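Local atomic coordinates of amidohydrolase 3 domain-containing protein (Pyrococcus horikoshii, PDB entry 3IGH), a protein that probably hydrolyses carbon-nitrogen bonds other than peptide bonds, as a metal-dependent member of the amidohydrolase family whose substrate is not known. Residues S76-D81 with V187-R192. Residues are numbered along the deposited sequence; the frame is centred on the assembly and turned at random.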
ATOM      1  N   SER A  76      -4.981 -16.251  21.759  1.00 33.16           N
ATOM      2  CA  SER A  76      -5.783 -16.396  22.979  0.50 33.39           C
ATOM      3  C   SER A  76      -7.040 -17.231  22.741  1.00 35.58           C
ATOM      4  O   SER A  76      -7.440 -18.015  23.593  1.00 37.38           O
ATOM      5  CB  SER A  76      -6.168 -15.017  23.519  0.50 32.72           C
ATOM      6  OG  SER A  76      -6.940 -15.110  24.703  0.50 29.60           O
ATOM      7  N   LEU A  77      -7.659 -17.044  21.579  1.00 29.68           N
ATOM      8  CA  LEU A  77      -8.873 -17.784  21.227  1.00 34.66           C
ATOM      9  C   LEU A  77      -8.618 -19.277  20.973  1.00 39.09           C
ATOM     10  O   LEU A  77      -9.534 -20.094  21.067  1.00 39.63           O
ATOM     11  CB  LEU A  77      -9.575 -17.143  20.023  1.00 33.46           C
ATOM     12  CG  LEU A  77     -10.215 -15.765  20.276  1.00 37.83           C
ATOM     13  CD1 LEU A  77     -10.439 -15.010  18.968  1.00 37.08           C
ATOM     14  CD2 LEU A  77     -11.517 -15.870  21.076  1.00 37.70           C
ATOM     15  N   GLU A  78      -7.371 -19.611  20.653  1.00 35.31           N
ATOM     16  CA  GLU A  78      -6.947 -20.985  20.375  1.00 40.54           C
ATOM     17  C   GLU A  78      -6.270 -21.663  21.558  1.00 39.11           C
ATOM     18  O   GLU A  78      -6.082 -22.884  21.555  1.00 43.10           O
ATOM     19  CB  GLU A  78      -6.006 -20.989  19.168  1.00 39.98           C
ATOM     20  CG  GLU A  78      -6.699 -20.525  17.887  1.00 51.44           C
ATOM     21  CD  GLU A  78      -7.897 -21.402  17.536  1.00 68.33           C
ATOM     22  OE1 GLU A  78      -7.706 -22.629  17.403  1.00 68.44           O
ATOM     23  OE2 GLU A  78      -9.022 -20.870  17.403  1.00 65.09           O
ATOM     24  N   MET A  79      -5.902 -20.866  22.557  1.00 32.37           N
ATOM     25  CA  MET A  79      -5.183 -21.340  23.744  1.00 36.43           C
ATOM     26  C   MET A  79      -6.056 -22.241  24.617  1.00 40.90           C
ATOM     27  O   MET A  79      -7.283 -22.128  24.613  1.00 43.86           O
ATOM     28  CB  MET A  79      -4.705 -20.154  24.591  1.00 37.60           C
ATOM     29  CG  MET A  79      -3.313 -19.657  24.287  1.00 42.58           C
ATOM     30  SD  MET A  79      -2.843 -18.310  25.390  1.00 35.51           S
ATOM     31  CE  MET A  79      -1.092 -18.213  25.078  1.00 52.95           C
ATOM     32  N   VAL A  80      -5.406 -23.130  25.365  1.00 40.26           N
ATOM     33  CA  VAL A  80      -6.078 -23.918  26.394  1.00 38.94           C
ATOM     34  C   VAL A  80      -6.276 -23.061  27.648  1.00 32.75           C
ATOM     35  O   VAL A  80      -5.321 -22.495  28.198  1.00 31.95           O
ATOM     36  CB  VAL A  80      -5.293 -25.217  26.740  1.00 42.55           C
ATOM     37  CG1 VAL A  80      -6.052 -26.054  27.767  1.00 43.75           C
ATOM     38  CG2 VAL A  80      -5.054 -26.052  25.485  1.00 37.01           C
ATOM     39  N   ASP A  81      -7.527 -22.973  28.090  1.00 35.85           N
ATOM     40  CA  ASP A  81      -7.894 -22.205  29.273  1.00 37.75           C
ATOM     41  C   ASP A  81      -7.712 -23.075  30.526  1.00 38.26           C
ATOM     42  O   ASP A  81      -8.449 -24.042  30.734  1.00 40.52           O
ATOM     43  CB  ASP A  81      -9.348 -21.728  29.132  1.00 39.62           C
ATOM     44  CG  ASP A  81      -9.752 -20.713  30.192  1.00 45.88           C
ATOM     45  OD1 ASP A  81      -8.982 -20.465  31.146  1.00 42.77           O
ATOM     46  OD2 ASP A  81     -10.859 -20.150  30.062  1.00 58.23           O
ATOM     47  N   VAL A 187      -1.191 -15.811   9.975  1.00 28.99           N
ATOM     48  CA  VAL A 187      -2.362 -15.708   9.086  1.00 32.25           C
ATOM     49  C   VAL A 187      -3.578 -16.360   9.769  1.00 30.33           C
ATOM     50  O   VAL A 187      -4.651 -15.769   9.826  1.00 29.04           O
ATOM     51  CB  VAL A 187      -2.099 -16.317   7.661  1.00 34.16           C
ATOM     52  CG1 VAL A 187      -3.377 -16.416   6.837  1.00 31.13           C
ATOM     53  CG2 VAL A 187      -1.064 -15.491   6.897  1.00 33.06           C
ATOM     54  N   TYR A 188      -3.374 -17.559  10.310  1.00 32.61           N
ATOM     55  CA  TYR A 188      -4.417 -18.298  11.021  1.00 35.26           C
ATOM     56  C   TYR A 188      -4.941 -17.516  12.240  1.00 34.74           C
ATOM     57  O   TYR A 188      -6.153 -17.393  12.419  1.00 30.36           O
ATOM     58  CB  TYR A 188      -3.882 -19.677  11.424  1.00 33.42           C
ATOM     59  CG  TYR A 188      -4.819 -20.495  12.289  1.00 48.14           C
ATOM     60  CD1 TYR A 188      -5.816 -21.279  11.718  1.00 49.57           C
ATOM     61  CD2 TYR A 188      -4.689 -20.502  13.677  1.00 53.20           C
ATOM     62  CE1 TYR A 188      -6.677 -22.035  12.510  1.00 64.08           C
ATOM     63  CE2 TYR A 188      -5.541 -21.249  14.476  1.00 59.89           C
ATOM     64  CZ  TYR A 188      -6.531 -22.013  13.887  1.00 63.56           C
ATOM     65  OH  TYR A 188      -7.368 -22.758  14.681  1.00 66.35           O
ATOM     66  N   TYR A 189      -4.025 -16.984  13.056  1.00 29.92           N
ATOM     67  CA  TYR A 189      -4.410 -16.217  14.246  1.00 29.26           C
ATOM     68  C   TYR A 189      -5.171 -14.941  13.903  1.00 29.04           C
ATOM     69  O   TYR A 189      -6.177 -14.624  14.542  1.00 28.39           O
ATOM     70  CB  TYR A 189      -3.194 -15.880  15.103  1.00 29.83           C
ATOM     71  CG  TYR A 189      -2.563 -17.070  15.796  1.00 34.53           C
ATOM     72  CD1 TYR A 189      -3.346 -18.094  16.331  1.00 37.25           C
ATOM     73  CD2 TYR A 189      -1.180 -17.157  15.939  1.00 43.05           C
ATOM     74  CE1 TYR A 189      -2.762 -19.182  16.984  1.00 34.83           C
ATOM     75  CE2 TYR A 189      -0.590 -18.240  16.581  1.00 47.98           C
ATOM     76  CZ  TYR A 189      -1.386 -19.246  17.096  1.00 38.80           C
ATOM     77  OH  TYR A 189      -0.800 -20.315  17.728  1.00 47.94           O
ATOM     78  N   ILE A 190      -4.707 -14.222  12.883  1.00 30.71           N
ATOM     79  CA  ILE A 190      -5.367 -12.969  12.480  1.00 30.66           C
ATOM     80  C   ILE A 190      -6.753 -13.249  11.895  1.00 30.31           C
ATOM     81  O   ILE A 190      -7.711 -12.520  12.178  1.00 28.40           O
ATOM     82  CB  ILE A 190      -4.484 -12.120  11.515  1.00 29.75           C
ATOM     83  CG1 ILE A 190      -3.248 -11.608  12.260  1.00 27.80           C
ATOM     84  CG2 ILE A 190      -5.271 -10.915  10.966  1.00 26.11           C
ATOM     85  CD1 ILE A 190      -2.085 -11.212  11.341  1.00 29.11           C
ATOM     86  N   LYS A 191      -6.871 -14.311  11.100  1.00 28.57           N
ATOM     87  CA  LYS A 191      -8.188 -14.714  10.574  1.00 30.04           C
ATOM     88  C   LYS A 191      -9.160 -15.047  11.711  1.00 30.28           C
ATOM     89  O   LYS A 191     -10.312 -14.623  11.693  1.00 29.95           O
ATOM     90  CB  LYS A 191      -8.072 -15.895   9.612  1.00 32.98           C
ATOM     91  CG  LYS A 191      -7.543 -15.511   8.228  1.00 37.76           C
ATOM     92  CD  LYS A 191      -7.596 -16.679   7.243  1.00 45.21           C
ATOM     93  CE  LYS A 191      -8.929 -16.728   6.512  1.00 70.05           C
ATOM     94  NZ  LYS A 191      -8.903 -17.707   5.391  1.00 82.87           N
ATOM     95  N   ARG A 192      -8.698 -15.771  12.701  1.00 28.74           N
ATOM     96  CA  ARG A 192      -9.524 -16.073  13.829  1.00 29.04           C
ATOM     97  C   ARG A 192      -9.947 -14.834  14.591  1.00 33.09           C
ATOM     98  O   ARG A 192     -11.076 -14.676  14.916  1.00 29.21           O
ATOM     99  CB  ARG A 192      -8.888 -17.115  14.713  1.00 29.35           C
ATOM    100  CG  ARG A 192      -9.645 -17.425  15.951  1.00 42.21           C
ATOM    101  CD  ARG A 192     -10.362 -18.765  15.933  1.00 66.72           C
ATOM    102  NE  ARG A 192     -11.394 -18.847  16.965  1.00 66.11           N
ATOM    103  CZ  ARG A 192     -12.451 -18.041  17.016  1.00 73.88           C
ATOM    104  NH1 ARG A 192     -12.622 -17.117  16.076  1.00 62.17           N
ATOM    105  NH2 ARG A 192     -13.338 -18.155  17.998  1.00 60.42           N
TER
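Glu-78 takes the largest share of this surface contact, its carboxylate oxygens reaching Tyr-188 and Arg-192, one turn apart on helix 183-199. Tyr-188 OH donates a hydrogen bond to Glu-78 OE1 at 2.7 Å; the side chains meet tip to tip, with OE1 in the ring plane but the hydroxyl above the carboxylate plane, the planes standing 86° apart. OE2 forms a salt bridge with Arg-192 NE at 3.1 Å, in the guanidinium plane at its edge, although the position of OE2 is less certain. A long, flexible acid suits this place: its chain, bent at chi2 (-59°), sets CD beside the phenol hydroxyl, and the oxygens bridge phenol and guanidinium. Tyrosine suits because its long, rigid ring carries the hydroxyl to OE1 while CE2 packs 3.7 Å from Glu-78 CG, which also lies at the edge of the Tyr-189 ring.

Leu-77 adds apolar packing on Arg-192, its branched chain suiting the flat guanidinium face and the CG methylene. Its CD1 sits over the guanidinium centre and 3.9 Å from Arg-192 CG. Arginine thus offers a face to leucine and an N-H edge to glutamate.

The contact joins helix 70-78 to helix 183-199 in a family of the TIM-barrel clan; these helices follow and precede the parallel strands 58-68 and 202-210, respectively. After Met-79, Val-80 makes backbone hydrogen bonds to Phe-104 and Phe-106 of strand 103-108.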